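Local coordinates for uncharacterized protein Atu2129 (Agrobacterium tumefaciens, PDB 3DNH) that is of unknown function but carries a CREG-like beta-barrel domain of the FMN-binding split-barrel kind and may therefore bind a flavin or related cofactor, at residues 67-72 and 147-152; 87-92 and 111-116; 204-209 and 233-238. One frame throughout, in Å; residues are numbered along the deposited sequence. Where two conformers were deposited one is given.

Contact 1: residues 67-72 and 147-152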
ATOM      1  N   GLY A  67       7.651 -16.537  11.202  1.00 42.72           N
ATOM      2  CA  GLY A  67       7.144 -15.857  10.012  1.00 44.04           C
ATOM      3  C   GLY A  67       5.801 -15.171  10.161  1.00 44.29           C
ATOM      4  O   GLY A  67       5.314 -14.582   9.190  1.00 45.96           O
ATOM      5  N   THR A  68       5.222 -15.206  11.372  1.00 42.92           N
ATOM      6  CA  THR A  68       3.898 -14.638  11.645  1.00 40.94           C
ATOM      7  C   THR A  68       3.921 -13.101  11.632  1.00 40.64           C
ATOM      8  O   THR A  68       4.664 -12.495  12.422  1.00 39.14           O
ATOM      9  CB  THR A  68       3.327 -15.095  13.010  1.00 40.87           C
ATOM     10  OG1 THR A  68       3.196 -16.521  13.044  1.00 40.45           O
ATOM     11  CG2 THR A  68       1.950 -14.494  13.221  1.00 39.21           C
ATOM     12  N   PRO A  69       3.106 -12.475  10.748  1.00 40.41           N
ATOM     13  CA  PRO A  69       3.038 -11.028  10.752  1.00 41.38           C
ATOM     14  C   PRO A  69       2.295 -10.480  11.962  1.00 41.41           C
ATOM     15  O   PRO A  69       1.325 -11.084  12.442  1.00 40.86           O
ATOM     16  CB  PRO A  69       2.268 -10.691   9.469  1.00 41.94           C
ATOM     17  CG  PRO A  69       2.149 -11.926   8.706  1.00 41.43           C
ATOM     18  CD  PRO A  69       2.202 -13.034   9.730  1.00 40.36           C
ATOM     19  N   PHE A  70       2.748  -9.316  12.450  1.00 40.81           N
ATOM     20  CA  PHE A  70       2.035  -8.670  13.548  1.00 39.59           C
ATOM     21  C   PHE A  70       2.065  -7.181  13.283  1.00 39.37           C
ATOM     22  O   PHE A  70       2.864  -6.680  12.486  1.00 38.92           O
ATOM     23  CB  PHE A  70       2.607  -9.070  14.947  1.00 38.61           C
ATOM     24  CG  PHE A  70       3.917  -8.377  15.325  1.00 38.40           C
ATOM     25  CD1 PHE A  70       3.912  -7.190  16.068  1.00 39.53           C
ATOM     26  CD2 PHE A  70       5.153  -8.929  14.967  1.00 37.81           C
ATOM     27  CE1 PHE A  70       5.139  -6.567  16.452  1.00 40.30           C
ATOM     28  CE2 PHE A  70       6.351  -8.321  15.320  1.00 39.43           C
ATOM     29  CZ  PHE A  70       6.342  -7.126  16.065  1.00 40.88           C
ATOM     30  N   PHE A  71       1.195  -6.465  13.958  1.00 39.54           N
ATOM     31  CA  PHE A  71       1.087  -5.048  13.708  1.00 39.34           C
ATOM     32  C   PHE A  71       0.416  -4.361  14.912  1.00 38.68           C
ATOM     33  O   PHE A  71      -0.133  -5.022  15.812  1.00 38.42           O
ATOM     34  CB  PHE A  71       0.337  -4.778  12.387  1.00 39.39           C
ATOM     35  CG  PHE A  71      -1.069  -5.319  12.361  1.00 40.13           C
ATOM     36  CD1 PHE A  71      -2.144  -4.527  12.776  1.00 37.66           C
ATOM     37  CD2 PHE A  71      -1.326  -6.609  11.899  1.00 40.27           C
ATOM     38  CE1 PHE A  71      -3.469  -5.031  12.753  1.00 40.43           C
ATOM     39  CE2 PHE A  71      -2.625  -7.120  11.864  1.00 39.29           C
ATOM     40  CZ  PHE A  71      -3.709  -6.318  12.292  1.00 42.12           C
ATOM     41  N   PHE A  72       0.509  -3.037  14.880  1.00 38.05           N
ATOM     42  CA  PHE A  72      -0.019  -2.195  15.917  0.50 38.37           C
ATOM     43  C   PHE A  72      -1.090  -1.307  15.321  1.00 38.87           C
ATOM     44  O   PHE A  72      -1.007  -0.932  14.135  1.00 38.01           O
ATOM     45  CB  PHE A  72       1.109  -1.343  16.517  0.50 38.34           C
ATOM     46  CG  PHE A  72       0.695   0.045  16.871  0.50 37.72           C
ATOM     47  CD1 PHE A  72       0.075   0.315  18.088  0.50 36.50           C
ATOM     48  CD2 PHE A  72       0.933   1.099  15.984  0.50 38.31           C
ATOM     49  CE1 PHE A  72      -0.304   1.624  18.413  0.50 37.53           C
ATOM     50  CE2 PHE A  72       0.549   2.415  16.305  0.50 36.98           C
ATOM     51  CZ  PHE A  72      -0.072   2.671  17.514  0.50 36.69           C
ATOM     52  N   TYR A 147      -1.589  -6.678  17.541  1.00 39.79           N
ATOM     53  CA  TYR A 147      -2.333  -7.820  16.949  1.00 40.16           C
ATOM     54  C   TYR A 147      -1.410  -8.709  16.151  1.00 40.01           C
ATOM     55  O   TYR A 147      -0.516  -8.209  15.542  1.00 39.76           O
ATOM     56  CB  TYR A 147      -3.334  -7.306  15.939  1.00 39.53           C
ATOM     57  CG  TYR A 147      -4.272  -6.241  16.417  1.00 40.63           C
ATOM     58  CD1 TYR A 147      -5.579  -6.557  16.802  1.00 39.84           C
ATOM     59  CD2 TYR A 147      -3.884  -4.901  16.393  1.00 40.60           C
ATOM     60  CE1 TYR A 147      -6.473  -5.552  17.202  1.00 40.06           C
ATOM     61  CE2 TYR A 147      -4.723  -3.933  16.796  1.00 39.43           C
ATOM     62  CZ  TYR A 147      -6.022  -4.250  17.195  1.00 39.67           C
ATOM     63  OH  TYR A 147      -6.831  -3.235  17.565  1.00 42.40           O
ATOM     64  N   ARG A 148      -1.650 -10.020  16.100  1.00 39.59           N
ATOM     65  CA  ARG A 148      -0.979 -10.799  15.055  1.00 39.78           C
ATOM     66  C   ARG A 148      -1.999 -11.412  14.103  1.00 39.11           C
ATOM     67  O   ARG A 148      -3.169 -11.667  14.468  1.00 39.10           O
ATOM     68  CB  ARG A 148       0.052 -11.825  15.620  1.00 40.31           C
ATOM     69  CG  ARG A 148      -0.538 -12.803  16.566  1.00 39.82           C
ATOM     70  CD  ARG A 148       0.417 -13.962  16.925  1.00 38.92           C
ATOM     71  NE  ARG A 148       1.531 -13.560  17.763  1.00 37.29           N
ATOM     72  CZ  ARG A 148       1.529 -13.572  19.102  1.00 39.59           C
ATOM     73  NH1 ARG A 148       0.459 -13.945  19.801  1.00 36.29           N
ATOM     74  NH2 ARG A 148       2.606 -13.177  19.753  1.00 38.02           N
ATOM     75  N   LEU A 149      -1.562 -11.579  12.865  1.00 38.46           N
ATOM     76  CA  LEU A 149      -2.398 -12.158  11.844  1.00 39.22           C
ATOM     77  C   LEU A 149      -2.414 -13.661  12.046  1.00 39.28           C
ATOM     78  O   LEU A 149      -1.352 -14.295  12.100  1.00 40.23           O
ATOM     79  CB  LEU A 149      -1.885 -11.790  10.437  1.00 38.32           C
ATOM     80  CG  LEU A 149      -2.647 -12.463   9.289  1.00 40.43           C
ATOM     81  CD1 LEU A 149      -4.122 -12.098   9.263  1.00 40.13           C
ATOM     82  CD2 LEU A 149      -1.968 -12.120   7.967  1.00 39.88           C
ATOM     83  N   ARG A 150      -3.617 -14.215  12.183  1.00 38.60           N
ATOM     84  CA  ARG A 150      -3.801 -15.645  12.061  1.00 38.77           C
ATOM     85  C   ARG A 150      -4.169 -15.919  10.609  1.00 38.33           C
ATOM     86  O   ARG A 150      -5.297 -15.678  10.212  1.00 38.32           O
ATOM     87  CB  ARG A 150      -4.941 -16.113  12.962  1.00 38.13           C
ATOM     88  CG  ARG A 150      -4.913 -17.599  13.202  1.00 37.78           C
ATOM     89  CD  ARG A 150      -6.171 -18.155  13.852  1.00 38.22           C
ATOM     90  NE  ARG A 150      -6.864 -17.237  14.760  1.00 37.75           N
ATOM     91  CZ  ARG A 150      -8.124 -17.398  15.159  1.00 37.04           C
ATOM     92  NH1 ARG A 150      -8.822 -18.434  14.738  1.00 39.09           N
ATOM     93  NH2 ARG A 150      -8.701 -16.531  15.982  1.00 37.72           N
ATOM     94  N   THR A 151      -3.221 -16.404   9.815  1.00 38.59           N
ATOM     95  CA  THR A 151      -3.427 -16.521   8.361  1.00 37.96           C
ATOM     96  C   THR A 151      -4.289 -17.746   8.077  1.00 38.33           C
ATOM     97  O   THR A 151      -3.980 -18.854   8.568  1.00 36.50           O
ATOM     98  CB  THR A 151      -2.083 -16.633   7.610  1.00 38.31           C
ATOM     99  OG1 THR A 151      -1.362 -15.391   7.745  1.00 41.10           O
ATOM    100  CG2 THR A 151      -2.307 -16.898   6.120  1.00 35.97           C
ATOM    101  N   GLU A 152      -5.355 -17.558   7.285  1.00 37.61           N
ATOM    102  CA  GLU A 152      -6.223 -18.651   6.914  1.00 37.27           C
ATOM    103  C   GLU A 152      -6.224 -18.910   5.409  1.00 36.61           C
ATOM    104  O   GLU A 152      -6.641 -19.971   4.960  1.00 35.99           O
ATOM    105  CB  GLU A 152      -7.661 -18.406   7.411  1.00 37.85           C
ATOM    106  CG  GLU A 152      -7.751 -18.246   8.899  1.00 40.67           C
ATOM    107  CD  GLU A 152      -9.150 -18.019   9.369  1.00 43.99           C
ATOM    108  OE1 GLU A 152      -9.647 -16.885   9.283  1.00 45.92           O
ATOM    109  OE2 GLU A 152      -9.756 -18.981   9.852  1.00 47.26           O
TER
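Phe71 and Tyr147 form an antiparallel hydrogen-bonded pair, and Phe70 and Arg148 form the non-hydrogen-bonded pair beside it. The strands 69-74 and 144-157 are neighbours in the closed antiparallel barrel of this CREG-like domain. Phe71 N donates to Tyr147 O at 2.9 Å, and Tyr147 N returns a bond to Phe71 O. A third bond runs from Leu149 N to Pro69 O at 3.0 Å.

The aromatic rings of Phe71 and Tyr147 lie on one face of the sheet. The planes are tilted by only 19°, yet the rings are displaced enough that little of one lies over the other. Phe71 CE1 approaches Tyr147 CD2 at 3.7 Å. Tyr147 CB makes a CH-pi contact over the Phe71 ring, 4.0 Å from its centroid. A chi1 of 60° sets Phe71 CG between the backbone N and the carbonyl carbon. Met83 of helix 78-85 packs on both aromatic residues.

On the other face, Phe70 CB touches Arg148 CB at 3.8 Å, while the Phe70 ring packs on Ala124, Arg127 and Tyr128 of helix 121-131. Arg148 NH2 forms salt bridges with Glu64 and Glu120. Thr68 CG2 lies against Leu149 O at 3.5 Å and Arg148 CD at 4.0 Å.

Contact 2: residues 87-92 and 111-116; sequences ARISVT and GRADRI
Three backbone hydrogen bonds join Ala87 and Ile89 to Gly111 and Ala113. Ile89 N donates to Gly111 O at 2.9 Å, nearly straight at 176°. Gly111 N donates back to Ile89 O, and Ala113 N donates to Ala87 O. Two CA-H...O contacts add to these: Arg112 CA meets Ala87 O at 3.3 Å, and Arg88 CA meets Gly111 O at 3.5 Å.

The segments belong to strands 88-93 and 106-115, adjacent antiparallel strands of the six-stranded barrel. The axes of the two short segments are 105° apart in direction, so the paired strands are strongly coiled.

The apolar contact is on the face of Ile89. Its CD1 meets Ala113 CB at 3.9 Å, and CG2 touches the same methyl. Met83 also lies against Ile89 and Ala113.

The charged chains of Arg88 and Arg112 run alongside each other on the other face, in the same direction. Their guanidinium planes are only 6° apart, but the groups are not stacked. It is Arg88 CG that lies over one face of the Arg112 guanidinium, 3.8 Å from Arg112 NH1 and offset toward the rim. Arg88 NH1 forms a salt bridge with Asp86. Tyr53 of the second subunit makes a cation-pi contact with Arg88 and packs on Arg112.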
ATOM      1  N   ALA A  87     -13.195  -9.870  13.843  1.00 39.53           N
ATOM      2  CA  ALA A  87     -11.739 -10.034  13.693  1.00 38.78           C
ATOM      3  C   ALA A  87     -11.278 -10.434  12.283  1.00 38.06           C
ATOM      4  O   ALA A  87     -10.087 -10.530  12.052  1.00 38.40           O
ATOM      5  CB  ALA A  87     -11.181 -11.032  14.756  1.00 38.66           C
ATOM      6  N   ARG A  88     -12.202 -10.680  11.351  1.00 37.49           N
ATOM      7  CA  ARG A  88     -11.840 -11.054   9.981  1.00 37.80           C
ATOM      8  C   ARG A  88     -11.174  -9.876   9.262  1.00 37.79           C
ATOM      9  O   ARG A  88     -11.748  -8.770   9.167  1.00 38.77           O
ATOM     10  CB  ARG A  88     -13.057 -11.539   9.193  1.00 37.29           C
ATOM     11  CG  ARG A  88     -13.643 -12.815   9.757  1.00 37.81           C
ATOM     12  CD  ARG A  88     -14.834 -13.240   8.952  1.00 40.31           C
ATOM     13  NE  ARG A  88     -15.949 -12.333   9.137  1.00 40.47           N
ATOM     14  CZ  ARG A  88     -17.103 -12.419   8.480  1.00 42.65           C
ATOM     15  NH1 ARG A  88     -18.057 -11.550   8.742  1.00 40.10           N
ATOM     16  NH2 ARG A  88     -17.305 -13.364   7.565  1.00 43.73           N
ATOM     17  N   ILE A  89      -9.943 -10.103   8.812  1.00 38.06           N
ATOM     18  CA  ILE A  89      -9.121  -9.066   8.148  1.00 36.98           C
ATOM     19  C   ILE A  89      -8.430  -9.618   6.912  1.00 38.03           C
ATOM     20  O   ILE A  89      -8.355 -10.844   6.723  1.00 37.74           O
ATOM     21  CB  ILE A  89      -8.026  -8.450   9.097  1.00 36.88           C
ATOM     22  CG1 ILE A  89      -6.964  -9.468   9.560  1.00 36.90           C
ATOM     23  CG2 ILE A  89      -8.699  -7.793  10.335  1.00 36.77           C
ATOM     24  CD1 ILE A  89      -5.648  -8.772  10.128  1.00 34.81           C
ATOM     25  N   SER A  90      -7.920  -8.708   6.069  1.00 38.43           N
ATOM     26  CA  SER A  90      -7.040  -9.073   4.971  1.00 37.90           C
ATOM     27  C   SER A  90      -5.866  -8.091   4.942  1.00 38.40           C
ATOM     28  O   SER A  90      -6.050  -6.908   5.212  1.00 38.37           O
ATOM     29  CB  SER A  90      -7.789  -9.045   3.631  1.00 36.88           C
ATOM     30  OG  SER A  90      -6.940  -9.437   2.552  1.00 36.15           O
ATOM     31  N   VAL A  91      -4.666  -8.572   4.598  1.00 38.48           N
ATOM     32  CA  VAL A  91      -3.513  -7.666   4.401  1.00 38.88           C
ATOM     33  C   VAL A  91      -2.874  -7.941   3.057  1.00 38.06           C
ATOM     34  O   VAL A  91      -2.918  -9.077   2.582  1.00 36.88           O
ATOM     35  CB  VAL A  91      -2.418  -7.793   5.516  1.00 40.20           C
ATOM     36  CG1 VAL A  91      -2.987  -7.492   6.863  1.00 38.37           C
ATOM     37  CG2 VAL A  91      -1.806  -9.209   5.530  1.00 40.61           C
ATOM     38  N   THR A  92      -2.351  -6.898   2.423  1.00 37.53           N
ATOM     39  CA  THR A  92      -1.548  -7.091   1.230  1.00 37.70           C
ATOM     40  C   THR A  92      -0.195  -6.499   1.506  1.00 37.66           C
ATOM     41  O   THR A  92      -0.072  -5.337   1.859  1.00 38.80           O
ATOM     42  CB  THR A  92      -2.176  -6.529  -0.044  1.00 35.79           C
ATOM     43  OG1 THR A  92      -3.431  -7.195  -0.252  1.00 36.06           O
ATOM     44  CG2 THR A  92      -1.247  -6.757  -1.314  1.00 37.44           C
ATOM     45  N   GLY A 111      -7.238 -13.654   7.060  1.00 37.67           N
ATOM     46  CA  GLY A 111      -7.415 -14.423   8.309  1.00 37.60           C
ATOM     47  C   GLY A 111      -8.029 -13.632   9.440  1.00 38.67           C
ATOM     48  O   GLY A 111      -8.911 -12.804   9.207  1.00 38.44           O
ATOM     49  N   ARG A 112      -7.588 -13.901  10.672  1.00 39.40           N
ATOM     50  CA  ARG A 112      -8.112 -13.186  11.852  1.00 39.19           C
ATOM     51  C   ARG A 112      -7.049 -12.366  12.563  1.00 39.98           C
ATOM     52  O   ARG A 112      -5.884 -12.745  12.602  1.00 40.59           O
ATOM     53  CB  ARG A 112      -8.844 -14.130  12.817  1.00 38.94           C
ATOM     54  CG  ARG A 112     -10.167 -14.632  12.254  1.00 37.80           C
ATOM     55  CD  ARG A 112     -10.783 -15.763  13.054  1.00 38.81           C
ATOM     56  NE  ARG A 112     -12.003 -16.177  12.361  1.00 40.29           N
ATOM     57  CZ  ARG A 112     -13.185 -15.561  12.452  1.00 41.25           C
ATOM     58  NH1 ARG A 112     -14.204 -16.006  11.722  1.00 40.86           N
ATOM     59  NH2 ARG A 112     -13.361 -14.515  13.263  1.00 40.51           N
ATOM     60  N   ALA A 113      -7.458 -11.188  13.045  1.00 39.87           N
ATOM     61  CA  ALA A 113      -6.621 -10.333  13.860  1.00 39.24           C
ATOM     62  C   ALA A 113      -6.776 -10.775  15.301  1.00 39.28           C
ATOM     63  O   ALA A 113      -7.805 -10.466  15.945  1.00 39.27           O
ATOM     64  CB  ALA A 113      -7.069  -8.904  13.718  1.00 40.42           C
ATOM     65  N   ASP A 114      -5.768 -11.487  15.807  1.00 37.97           N
ATOM     66  CA  ASP A 114      -5.735 -11.950  17.167  1.00 37.66           C
ATOM     67  C   ASP A 114      -4.965 -10.931  17.999  1.00 39.07           C
ATOM     68  O   ASP A 114      -3.797 -10.632  17.735  1.00 37.57           O
ATOM     69  CB  ASP A 114      -5.004 -13.296  17.260  1.00 37.47           C
ATOM     70  CG  ASP A 114      -5.825 -14.467  16.755  1.00 38.12           C
ATOM     71  OD1 ASP A 114      -7.061 -14.459  16.910  1.00 34.00           O
ATOM     72  OD2 ASP A 114      -5.235 -15.432  16.208  1.00 37.81           O
ATOM     73  N   ARG A 115      -5.588 -10.450  19.053  1.00 39.45           N
ATOM     74  CA  ARG A 115      -4.903  -9.569  19.969  1.00 40.59           C
ATOM     75  C   ARG A 115      -3.758 -10.286  20.715  1.00 40.91           C
ATOM     76  O   ARG A 115      -3.940 -11.367  21.292  1.00 40.36           O
ATOM     77  CB  ARG A 115      -5.934  -8.984  20.920  1.00 42.56           C
ATOM     78  CG  ARG A 115      -5.507  -7.687  21.493  1.00 46.63           C
ATOM     79  CD  ARG A 115      -5.953  -6.486  20.679  1.00 48.90           C
ATOM     80  NE  ARG A 115      -5.965  -5.422  21.663  1.00 53.60           N
ATOM     81  CZ  ARG A 115      -7.035  -5.056  22.357  1.00 53.42           C
ATOM     82  NH1 ARG A 115      -8.213  -5.604  22.113  1.00 55.23           N
ATOM     83  NH2 ARG A 115      -6.926  -4.115  23.276  1.00 54.54           N
ATOM     84  N   ILE A 116      -2.560  -9.711  20.641  1.00 40.30           N
ATOM     85  CA  ILE A 116      -1.428 -10.226  21.381  1.00 40.96           C
ATOM     86  C   ILE A 116      -1.648  -9.965  22.890  1.00 41.58           C
ATOM     87  O   ILE A 116      -1.897  -8.823  23.282  1.00 42.47           O
ATOM     88  CB  ILE A 116      -0.115  -9.606  20.863  1.00 40.38           C
ATOM     89  CG1 ILE A 116       0.190 -10.130  19.435  1.00 41.25           C
ATOM     90  CG2 ILE A 116       1.058  -9.907  21.806  1.00 39.00           C
ATOM     91  CD1 ILE A 116       1.444  -9.573  18.809  1.00 40.00           C
TER

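Contact 3: residues 204-209 and 233-238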
ATOM      1  N   ALA A 204      23.239  -8.279   4.306  1.00 39.34           N
ATOM      2  CA  ALA A 204      22.172  -7.674   3.524  1.00 40.13           C
ATOM      3  C   ALA A 204      22.549  -7.600   2.035  1.00 41.27           C
ATOM      4  O   ALA A 204      21.714  -7.867   1.161  1.00 41.45           O
ATOM      5  CB  ALA A 204      21.817  -6.334   4.065  1.00 39.97           C
ATOM      6  N   VAL A 205      23.810  -7.271   1.751  1.00 41.74           N
ATOM      7  CA  VAL A 205      24.283  -7.253   0.359  1.00 42.08           C
ATOM      8  C   VAL A 205      24.233  -8.656  -0.265  1.00 41.70           C
ATOM      9  O   VAL A 205      23.752  -8.788  -1.371  1.00 41.07           O
ATOM     10  CB  VAL A 205      25.644  -6.497   0.163  1.00 42.31           C
ATOM     11  CG1 VAL A 205      25.600  -5.098   0.799  1.00 41.59           C
ATOM     12  CG2 VAL A 205      26.791  -7.279   0.718  1.00 44.04           C
ATOM     13  N   LEU A 206      24.677  -9.693   0.466  1.00 42.28           N
ATOM     14  CA  LEU A 206      24.475 -11.117   0.066  1.00 42.77           C
ATOM     15  C   LEU A 206      23.017 -11.454  -0.240  1.00 42.88           C
ATOM     16  O   LEU A 206      22.722 -12.263  -1.118  1.00 42.99           O
ATOM     17  CB  LEU A 206      24.931 -12.083   1.170  1.00 43.24           C
ATOM     18  CG  LEU A 206      26.300 -12.765   1.299  1.00 46.48           C
ATOM     19  CD1 LEU A 206      27.131 -12.143   2.343  1.00 47.32           C
ATOM     20  CD2 LEU A 206      26.045 -14.234   1.686  1.00 48.31           C
ATOM     21  N   ALA A 207      22.113 -10.861   0.538  1.00 41.99           N
ATOM     22  CA  ALA A 207      20.683 -11.036   0.368  1.00 42.75           C
ATOM     23  C   ALA A 207      20.109 -10.339  -0.883  1.00 42.85           C
ATOM     24  O   ALA A 207      18.935 -10.557  -1.229  1.00 44.20           O
ATOM     25  CB  ALA A 207      19.992 -10.544   1.614  1.00 41.31           C
ATOM     26  N   GLY A 208      20.922  -9.494  -1.521  1.00 42.19           N
ATOM     27  CA  GLY A 208      20.558  -8.735  -2.712  1.00 42.09           C
ATOM     28  C   GLY A 208      20.253  -7.268  -2.443  1.00 42.11           C
ATOM     29  O   GLY A 208      19.778  -6.580  -3.326  1.00 41.96           O
ATOM     30  N   ALA A 209      20.498  -6.791  -1.225  1.00 42.14           N
ATOM     31  CA  ALA A 209      20.167  -5.407  -0.848  1.00 43.13           C
ATOM     32  C   ALA A 209      21.324  -4.400  -1.039  1.00 44.04           C
ATOM     33  O   ALA A 209      22.429  -4.767  -1.429  1.00 43.67           O
ATOM     34  CB  ALA A 209      19.661  -5.347   0.588  1.00 43.20           C
ATOM     35  N   ALA A 233      15.750  -6.776   4.276  1.00 36.69           N
ATOM     36  CA  ALA A 233      16.377  -7.878   3.540  1.00 37.63           C
ATOM     37  C   ALA A 233      16.148  -9.207   4.258  1.00 37.88           C
ATOM     38  O   ALA A 233      15.895  -9.243   5.503  1.00 36.74           O
ATOM     39  CB  ALA A 233      17.897  -7.629   3.358  1.00 38.16           C
ATOM     40  N   ARG A 234      16.167 -10.286   3.470  1.00 37.21           N
ATOM     41  CA  ARG A 234      16.194 -11.639   4.014  1.00 37.53           C
ATOM     42  C   ARG A 234      17.263 -12.461   3.301  1.00 37.39           C
ATOM     43  O   ARG A 234      17.210 -12.639   2.078  1.00 38.13           O
ATOM     44  CB  ARG A 234      14.825 -12.358   3.930  1.00 38.48           C
ATOM     45  CG  ARG A 234      14.938 -13.738   4.592  1.00 41.60           C
ATOM     46  CD  ARG A 234      13.662 -14.430   4.722  1.00 44.96           C
ATOM     47  NE  ARG A 234      13.749 -15.779   5.291  1.00 45.46           N
ATOM     48  CZ  ARG A 234      13.965 -16.120   6.572  1.00 44.81           C
ATOM     49  NH1 ARG A 234      14.198 -15.207   7.531  1.00 40.67           N
ATOM     50  NH2 ARG A 234      13.931 -17.428   6.890  1.00 40.08           N
ATOM     51  N   LEU A 235      18.215 -12.970   4.070  1.00 37.74           N
ATOM     52  CA  LEU A 235      19.265 -13.877   3.525  1.00 37.36           C
ATOM     53  C   LEU A 235      18.822 -15.312   3.769  1.00 38.69           C
ATOM     54  O   LEU A 235      18.653 -15.693   4.914  1.00 39.15           O
ATOM     55  CB  LEU A 235      20.627 -13.623   4.190  1.00 38.10           C
ATOM     56  CG  LEU A 235      21.888 -14.408   3.710  1.00 37.23           C
ATOM     57  CD1 LEU A 235      22.127 -14.238   2.252  1.00 36.14           C
ATOM     58  CD2 LEU A 235      23.151 -13.965   4.498  1.00 36.27           C
ATOM     59  N   TRP A 236      18.646 -16.108   2.701  1.00 38.24           N
ATOM     60  CA  TRP A 236      18.270 -17.502   2.858  1.00 39.13           C
ATOM     61  C   TRP A 236      19.455 -18.418   2.987  1.00 39.09           C
ATOM     62  O   TRP A 236      20.418 -18.318   2.210  1.00 40.17           O
ATOM     63  CB  TRP A 236      17.395 -17.967   1.697  1.00 39.39           C
ATOM     64  CG  TRP A 236      16.095 -17.182   1.633  1.00 39.51           C
ATOM     65  CD1 TRP A 236      15.892 -15.960   1.015  1.00 40.36           C
ATOM     66  CD2 TRP A 236      14.840 -17.550   2.212  1.00 40.13           C
ATOM     67  NE1 TRP A 236      14.578 -15.568   1.138  1.00 35.87           N
ATOM     68  CE2 TRP A 236      13.907 -16.511   1.880  1.00 41.06           C
ATOM     69  CE3 TRP A 236      14.397 -18.653   2.964  1.00 39.24           C
ATOM     70  CZ2 TRP A 236      12.557 -16.548   2.289  1.00 42.27           C
ATOM     71  CZ3 TRP A 236      13.021 -18.695   3.373  1.00 42.22           C
ATOM     72  CH2 TRP A 236      12.138 -17.652   3.034  1.00 40.34           C
ATOM     73  N   PHE A 237      19.403 -19.319   3.967  1.00 38.84           N
ATOM     74  CA  PHE A 237      20.469 -20.331   4.098  1.00 38.96           C
ATOM     75  C   PHE A 237      20.399 -21.292   2.935  1.00 38.59           C
ATOM     76  O   PHE A 237      19.297 -21.533   2.392  1.00 38.93           O
ATOM     77  CB  PHE A 237      20.334 -21.089   5.415  1.00 38.97           C
ATOM     78  CG  PHE A 237      20.496 -20.218   6.643  1.00 40.90           C
ATOM     79  CD1 PHE A 237      21.499 -19.217   6.685  1.00 40.09           C
ATOM     80  CD2 PHE A 237      19.667 -20.404   7.759  1.00 39.05           C
ATOM     81  CE1 PHE A 237      21.686 -18.443   7.780  1.00 39.69           C
ATOM     82  CE2 PHE A 237      19.842 -19.600   8.909  1.00 37.48           C
ATOM     83  CZ  PHE A 237      20.832 -18.626   8.921  1.00 40.48           C
ATOM     84  N   ALA A 238      21.545 -21.852   2.546  1.00 38.45           N
ATOM     85  CA  ALA A 238      21.528 -22.911   1.544  1.00 37.70           C
ATOM     86  C   ALA A 238      20.856 -24.195   2.061  1.00 37.64           C
ATOM     87  O   ALA A 238      20.263 -24.923   1.290  1.00 37.01           O
ATOM     88  CB  ALA A 238      22.951 -23.215   0.981  1.00 38.00           C
TER
HETATM   89  O   HOH W   1      16.379  -9.490   0.442  1.00 30.96           O
HETATM   90  O   HOH W   2      18.030 -13.040  -0.888  1.00 44.34           O
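Ala207 O is gripped by two waters that tie it to Arg234 of the facing strand. Water 2 donates to Ala207 O at 2.7 Å and also to Arg234 O at 3.1 Å. Water 1 donates to Ala207 O at 3.2 Å and accepts from Arg234 N. No direct hydrogen bond joins the segments.

A Schellman motif follows the helix: Gly208 has positive phi, Ala209 N bonds to Ala204 O, and Gly208 N bonds to Val205 O.

Alanine methyls and two leucines make the apolar contacts. Ala233 CB lies 4.0 Å from Ala207 CB and equally far from Ala209 CB. It also touches the methyl of Ala204. Ala207 CB rests on Arg234 O at 3.5 Å. Farther along the strand, Leu235 has CG anti to the backbone N (chi1 -176°). Leu235 CD1 meets Leu206 CB at 3.7 Å, and both Leu235 methyls touch Leu206 CD2.

Arg234 NH2 and NH1 form salt bridges with Asp220 and Asp225 respectively. The C-terminal part of helix 199-206 and the turn after it thus pack on strand 232-236, an outermost strand of the three-stranded antiparallel sheet, while Leu254 of helix 244-254 touches both Leu206 and Leu235.

Contacts 1 and 2 belong to the same six-stranded barrel, with centres about 7 Å apart. Strands 144-157 and 106-115 are neighbours in it, so the order 69-74, 144-157, 106-115, 88-93 runs through both. Along the chain, contact 2 is nested inside the loop closed by contact 1. Both reach the second subunit, consistent with a barrel that takes part in the dimer. Contact 3 follows later in the sequence, in the separate three-stranded sheet and its helices. Its nearest atoms are about 8 Å from contact 1, so the two do not touch. Contacts 2 and 3 have centres about 29 Å apart, on opposite sides of the chain's centre. Neither segment of contact 3 touches the other subunit.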